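Local structure of Vv2_1132 (Vibrio vulnificus CMCP6, 5Y9S) at residues 101-106 and 151-156; 147-152 and 284-289. The protein probably regulates transcription as a tetrameric LysR-type regulator, joining a DNA-binding helix-turn-helix domain to an effector-binding domain of the periplasmic-binding-protein type. All blocks are in the same frame, centred on the assembly; numbering follows the deposited sequence.

Contact 1: residues 101-106 and 151-156; sequences VRIVCL and TDLLFT
Thr151 and Asp152 meet Arg102 where two parallel strands of the LysR effector-binding domain come together. Thr151 OG1 gives the carbonyl oxygen of Arg102 a weak hydrogen bond, and the backbone N of Thr151 lies over the centre of one face of the Arg102 guanidinium. Asp152 is gripped by both the side chain and the backbone of Arg102. The guanidinium takes its carboxylate side-on, Arg102 NE to Asp152 OD1 at 3.0 Å and NH1 to OD2 at 2.5 Å, the two planes turned 55° apart. Arg102 bends at chi3 (-33°), and NE stands above the carboxylate plane of Asp152, while OD1 stays in the plane of the guanidinium. The same OD1 also accepts the backbone N of Arg102 on its anti side, at 2.6 Å. Arg102 O, in turn, receives Asp152 N from above the carbonyl plane and Leu153 N nearly in line with the C=O.

Past this point the strands pair in parallel: Leu153 O takes Val104 N at 2.9 Å. Leu153 reaches with CD1 to Val101 CG1 (3.8 Å) and lies beside Ile103, pointing the same way. On the other face Leu154 CD1 packs against Val104 CG1 at 3.7 Å. Phe155 N donates to Val104 O at 3.2 Å. Its side chain returns to the face of Leu153 and turns its ring edge to Ile103, whose CG2 lies 3.7 Å from Phe155 CD1, while Phe155 CB meets Cys105 CB. Thr156 OG1 touches Leu106 CD1.

Helix 139-147 covers the Val104 and Leu154 face; on the Ile103, Leu153 and Phe155 face, helix 114-120 packs on Ile103 and Phe155, and helix 292-300 on Leu153. Strand 129-134 pairs with 100-105 and strand 277-286 with 153-157, which makes this pair interior to the sheet.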
loop_
_atom_site.group_PDB
_atom_site.type_symbol
_atom_site.label_atom_id
_atom_site.label_comp_id
_atom_site.label_asym_id
_atom_site.label_seq_id
_atom_site.Cartn_x
_atom_site.Cartn_y
_atom_site.Cartn_z
ATOM N N VAL D 101 -32.754 15.478 5.544
ATOM C CA VAL D 101 -31.994 16.273 6.494
ATOM C C VAL D 101 -30.866 15.392 7.018
ATOM O O VAL D 101 -31.118 14.306 7.559
ATOM C CB VAL D 101 -32.888 16.788 7.634
ATOM C CG1 VAL D 101 -32.128 17.769 8.515
ATOM C CG2 VAL D 101 -34.143 17.445 7.069
ATOM N N ARG D 102 -29.624 15.847 6.821
ATOM C CA ARG D 102 -28.421 15.107 7.202
ATOM C C ARG D 102 -27.993 15.570 8.588
ATOM O O ARG D 102 -27.780 16.766 8.806
ATOM C CB ARG D 102 -27.298 15.323 6.186
ATOM C CG ARG D 102 -27.358 14.400 4.962
ATOM C CD ARG D 102 -26.755 15.044 3.697
ATOM N NE ARG D 102 -26.957 16.497 3.638
ATOM C CZ ARG D 102 -26.229 17.329 2.893
ATOM N NH1 ARG D 102 -26.488 18.629 2.901
ATOM N NH2 ARG D 102 -25.228 16.864 2.146
ATOM N N ILE D 103 -27.889 14.633 9.528
ATOM C CA ILE D 103 -27.637 14.953 10.927
ATOM C C ILE D 103 -26.436 14.148 11.393
ATOM O O ILE D 103 -26.359 12.942 11.139
ATOM C CB ILE D 103 -28.869 14.661 11.803
ATOM C CG1 ILE D 103 -30.039 15.569 11.383
ATOM C CG2 ILE D 103 -28.520 14.853 13.248
ATOM C CD1 ILE D 103 -31.397 15.129 11.880
ATOM N N VAL D 104 -25.487 14.820 12.037
ATOM C CA VAL D 104 -24.306 14.192 12.618
ATOM C C VAL D 104 -24.297 14.507 14.109
ATOM O O VAL D 104 -24.723 15.594 14.520
ATOM C CB VAL D 104 -23.008 14.692 11.945
ATOM C CG1 VAL D 104 -22.862 16.193 12.119
ATOM C CG2 VAL D 104 -21.799 14.011 12.529
ATOM N N CYS D 105 -23.830 13.558 14.915
ATOM C CA CYS D 105 -23.742 13.734 16.361
ATOM C C CYS D 105 -22.968 12.568 16.952
ATOM O O CYS D 105 -22.590 11.622 16.255
ATOM C CB CYS D 105 -25.115 13.809 17.016
ATOM S SG CYS D 105 -26.117 12.343 16.659
ATOM N N LEU D 106 -22.758 12.647 18.260
ATOM C CA LEU D 106 -22.143 11.553 18.983
ATOM C C LEU D 106 -23.121 10.390 19.085
ATOM O O LEU D 106 -24.341 10.564 18.973
ATOM C CB LEU D 106 -21.710 12.003 20.378
ATOM C CG LEU D 106 -20.571 13.023 20.371
ATOM C CD1 LEU D 106 -21.107 14.478 20.253
ATOM C CD2 LEU D 106 -19.685 12.822 21.591
ATOM N N THR D 151 -23.087 17.897 5.459
ATOM C CA THR D 151 -24.105 17.557 6.444
ATOM C C THR D 151 -24.859 18.830 6.787
ATOM O O THR D 151 -24.376 19.934 6.539
ATOM C CB THR D 151 -23.515 16.922 7.714
ATOM O OG1 THR D 151 -24.552 16.231 8.419
ATOM C CG2 THR D 151 -22.926 17.981 8.622
ATOM N N ASP D 152 -26.052 18.667 7.356
ATOM C CA ASP D 152 -26.959 19.789 7.581
ATOM C C ASP D 152 -27.029 20.257 9.026
ATOM O O ASP D 152 -27.116 21.465 9.270
ATOM C CB ASP D 152 -28.364 19.415 7.114
ATOM C CG ASP D 152 -28.380 18.983 5.664
ATOM O OD1 ASP D 152 -28.994 17.942 5.358
ATOM O OD2 ASP D 152 -27.761 19.685 4.835
ATOM N N LEU D 153 -27.026 19.337 9.990
ATOM C CA LEU D 153 -27.134 19.706 11.394
ATOM C C LEU D 153 -26.154 18.892 12.219
ATOM O O LEU D 153 -25.839 17.745 11.897
ATOM C CB LEU D 153 -28.544 19.507 11.955
ATOM C CG LEU D 153 -29.679 20.258 11.256
ATOM C CD1 LEU D 153 -31.019 19.640 11.623
ATOM C CD2 LEU D 153 -29.638 21.723 11.631
ATOM N N LEU D 154 -25.681 19.505 13.292
ATOM C CA LEU D 154 -24.802 18.848 14.241
ATOM C C LEU D 154 -25.374 19.071 15.634
ATOM O O LEU D 154 -25.629 20.212 16.026
ATOM C CB LEU D 154 -23.377 19.396 14.122
ATOM C CG LEU D 154 -22.486 19.162 15.333
ATOM C CD1 LEU D 154 -21.935 17.723 15.346
ATOM C CD2 LEU D 154 -21.365 20.189 15.386
ATOM N N PHE D 155 -25.617 17.990 16.360
ATOM C CA PHE D 155 -26.029 18.065 17.758
ATOM C C PHE D 155 -24.836 17.716 18.629
ATOM O O PHE D 155 -24.119 16.754 18.334
ATOM C CB PHE D 155 -27.186 17.113 18.032
ATOM C CG PHE D 155 -28.460 17.539 17.407
ATOM C CD1 PHE D 155 -28.725 17.239 16.082
ATOM C CD2 PHE D 155 -29.395 18.255 18.132
ATOM C CE1 PHE D 155 -29.903 17.643 15.488
ATOM C CE2 PHE D 155 -30.576 18.666 17.548
ATOM C CZ PHE D 155 -30.834 18.367 16.226
ATOM N N THR D 156 -24.610 18.497 19.684
ATOM C CA THR D 156 -23.426 18.278 20.510
ATOM C C THR D 156 -23.613 18.923 21.875
ATOM O O THR D 156 -24.454 19.806 22.060
ATOM C CB THR D 156 -22.167 18.838 19.832
ATOM O OG1 THR D 156 -20.994 18.376 20.518
ATOM C CG2 THR D 156 -22.205 20.361 19.838
#

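Contact 2: residues 147-152 and 284-289; sequences EDHSTD and YRSTTN
A Schellman motif ends helix 139-147, and across from it a type I beta turn, Ser286 to Asn289, follows strand 277-286 in the LysR effector-binding domain; His149 and Asn289 join the two. His149, the residue that leaves the helix with positive phi, sends its imidazole to the turn. Asn289 ND2 donates to ND1 of His149 at 2.9 Å with an angle of 161° at the hydrogen. The donor lies in the ring plane, and ring and amide are nearly coplanar, 22° apart, the two side chains sliding past each other in opposite directions. With CG anti to the backbone N (chi1 -177°), Asn289 brings its amide to the ring edge, and Asn289 CB also comes close, 3.3 Å from His149 ND1.

On the far nitrogen, His149 NE2 makes a weak, bent hydrogen bond to Thr288 OG1, whose side chain crosses that of His149 at about a right angle. That hydroxyl is shared within the turn, since Ser286 OG and Thr288 OG1 are hydrogen-bonded at 3.2 Å. Both ring nitrogens thus meet consecutive residues, ND1 through a fairly straight bond and NE2 through a weak one. Outside the contact, Asp148 OD2 bonds to Gln37 NE2 of a second subunit, and Arg285 turns its guanidinium to Glu173 and Asp295. Deeper in, one water bridges the segments, donating to Asp152 O at 2.7 Å and accepting from Ser286 N at 2.8 Å.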
loop_
_atom_site.group_PDB
_atom_site.type_symbol
_atom_site.label_atom_id
_atom_site.label_comp_id
_atom_site.label_asym_id
_atom_site.label_seq_id
_atom_site.Cartn_x
_atom_site.Cartn_y
_atom_site.Cartn_z
ATOM N N GLU D 147 -19.650 23.529 7.020
ATOM C CA GLU D 147 -19.179 24.473 6.009
ATOM C C GLU D 147 -19.268 23.873 4.609
ATOM O O GLU D 147 -19.764 24.517 3.680
ATOM C CB GLU D 147 -17.746 24.901 6.322
ATOM C CG GLU D 147 -17.607 25.812 7.536
ATOM C CD GLU D 147 -16.150 26.067 7.909
ATOM O OE1 GLU D 147 -15.710 25.603 8.990
ATOM O OE2 GLU D 147 -15.443 26.731 7.115
ATOM N N ASP D 148 -18.819 22.626 4.441
ATOM C CA ASP D 148 -18.880 21.955 3.141
ATOM C C ASP D 148 -20.300 21.565 2.711
ATOM O O ASP D 148 -20.452 20.994 1.624
ATOM C CB ASP D 148 -18.000 20.700 3.155
ATOM C CG ASP D 148 -16.548 20.995 3.535
ATOM O OD1 ASP D 148 -16.188 22.179 3.681
ATOM O OD2 ASP D 148 -15.763 20.041 3.700
ATOM N N HIS D 149 -21.328 21.830 3.518
ATOM C CA HIS D 149 -22.690 21.353 3.245
ATOM C C HIS D 149 -22.748 19.840 3.007
ATOM O O HIS D 149 -23.720 19.328 2.429
ATOM C CB HIS D 149 -23.313 22.101 2.068
ATOM C CG HIS D 149 -23.259 23.589 2.212
ATOM N ND1 HIS D 149 -24.289 24.323 2.762
ATOM C CD2 HIS D 149 -22.297 24.482 1.880
ATOM C CE1 HIS D 149 -23.963 25.603 2.769
ATOM N NE2 HIS D 149 -22.759 25.727 2.239
ATOM N N SER D 150 -21.725 19.097 3.445
ATOM C CA SER D 150 -21.805 17.642 3.392
ATOM C C SER D 150 -22.724 17.084 4.467
ATOM O O SER D 150 -23.095 15.905 4.396
ATOM C CB SER D 150 -20.404 17.028 3.519
ATOM O OG SER D 150 -19.811 17.307 4.776
ATOM N N THR D 151 -23.087 17.897 5.459
ATOM C CA THR D 151 -24.105 17.557 6.444
ATOM C C THR D 151 -24.859 18.830 6.787
ATOM O O THR D 151 -24.376 19.934 6.539
ATOM C CB THR D 151 -23.515 16.922 7.714
ATOM O OG1 THR D 151 -24.552 16.231 8.419
ATOM C CG2 THR D 151 -22.926 17.981 8.622
ATOM N N ASP D 152 -26.052 18.667 7.356
ATOM C CA ASP D 152 -26.959 19.789 7.581
ATOM C C ASP D 152 -27.029 20.257 9.026
ATOM O O ASP D 152 -27.116 21.465 9.270
ATOM C CB ASP D 152 -28.364 19.415 7.114
ATOM C CG ASP D 152 -28.380 18.983 5.664
ATOM O OD1 ASP D 152 -28.994 17.942 5.358
ATOM O OD2 ASP D 152 -27.761 19.685 4.835
ATOM N N TYR D 284 -26.045 22.992 15.899
ATOM C CA TYR D 284 -25.314 23.878 15.006
ATOM C C TYR D 284 -25.771 23.700 13.568
ATOM O O TYR D 284 -26.117 22.589 13.147
ATOM C CB TYR D 284 -23.818 23.595 15.042
ATOM C CG TYR D 284 -23.110 24.108 16.249
ATOM C CD1 TYR D 284 -22.592 25.391 16.271
ATOM C CD2 TYR D 284 -22.909 23.292 17.355
ATOM C CE1 TYR D 284 -21.910 25.859 17.371
ATOM C CE2 TYR D 284 -22.229 23.753 18.459
ATOM C CZ TYR D 284 -21.738 25.040 18.466
ATOM O OH TYR D 284 -21.065 25.511 19.571
ATOM N N ARG D 285 -25.717 24.791 12.798
ATOM C CA ARG D 285 -26.017 24.731 11.372
ATOM C C ARG D 285 -25.139 25.718 10.614
ATOM O O ARG D 285 -24.487 26.584 11.201
ATOM C CB ARG D 285 -27.498 24.997 11.108
ATOM C CG ARG D 285 -27.851 26.464 11.014
ATOM C CD ARG D 285 -29.161 26.677 10.247
ATOM N NE ARG D 285 -29.851 27.882 10.702
ATOM C CZ ARG D 285 -31.122 28.171 10.436
ATOM N NH1 ARG D 285 -31.868 27.352 9.703
ATOM N NH2 ARG D 285 -31.649 29.290 10.914
ATOM N N SER D 286 -25.119 25.572 9.289
ATOM C CA SER D 286 -24.367 26.468 8.424
ATOM C C SER D 286 -25.185 27.704 8.094
ATOM O O SER D 286 -26.377 27.611 7.782
ATOM C CB SER D 286 -23.971 25.785 7.115
ATOM O OG SER D 286 -23.254 26.698 6.302
ATOM N N THR D 287 -24.525 28.866 8.126
ATOM C CA THR D 287 -25.209 30.105 7.765
ATOM C C THR D 287 -25.497 30.179 6.267
ATOM O O THR D 287 -26.510 30.762 5.868
ATOM C CB THR D 287 -24.391 31.312 8.221
ATOM O OG1 THR D 287 -23.065 31.208 7.697
ATOM C CG2 THR D 287 -24.314 31.363 9.750
ATOM N N THR D 288 -24.646 29.572 5.430
ATOM C CA THR D 288 -24.793 29.551 3.978
ATOM C C THR D 288 -25.636 28.383 3.456
ATOM O O THR D 288 -25.566 28.080 2.262
ATOM C CB THR D 288 -23.416 29.497 3.300
ATOM O OG1 THR D 288 -22.761 28.257 3.609
ATOM C CG2 THR D 288 -22.539 30.640 3.756
ATOM N N ASN D 289 -26.412 27.710 4.302
ATOM C CA ASN D 289 -27.203 26.549 3.891
ATOM C C ASN D 289 -28.672 26.897 4.072
ATOM O O ASN D 289 -29.160 26.982 5.207
ATOM C CB ASN D 289 -26.827 25.306 4.699
ATOM C CG ASN D 289 -27.577 24.056 4.252
ATOM O OD1 ASN D 289 -28.760 23.872 4.556
ATOM N ND2 ASN D 289 -26.876 23.173 3.557
HETATM O O HOH W 1 -25.927 23.333 7.735
#

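Contact 1 and contact 2 lie side by side, their centres about 9 Å apart, and share Thr151 and Asp152. In 151-156 the chain runs from the loop after helix 139-147 into strand 153-157, and the probable hydrogen bond from Tyr284 N to Leu154 O, 2.8 Å, continues the sheet from contact 1 into contact 2. Asp152 serves both, since its carboxylate pairs within contact 1 and its carbonyl oxygen takes the bridging water of contact 2. Arg291 adds a second salt bridge to that carboxylate, and Arg102 NH1 also reaches His149 O with a weak hydrogen bond, a slight further tie between the loop and 100-105.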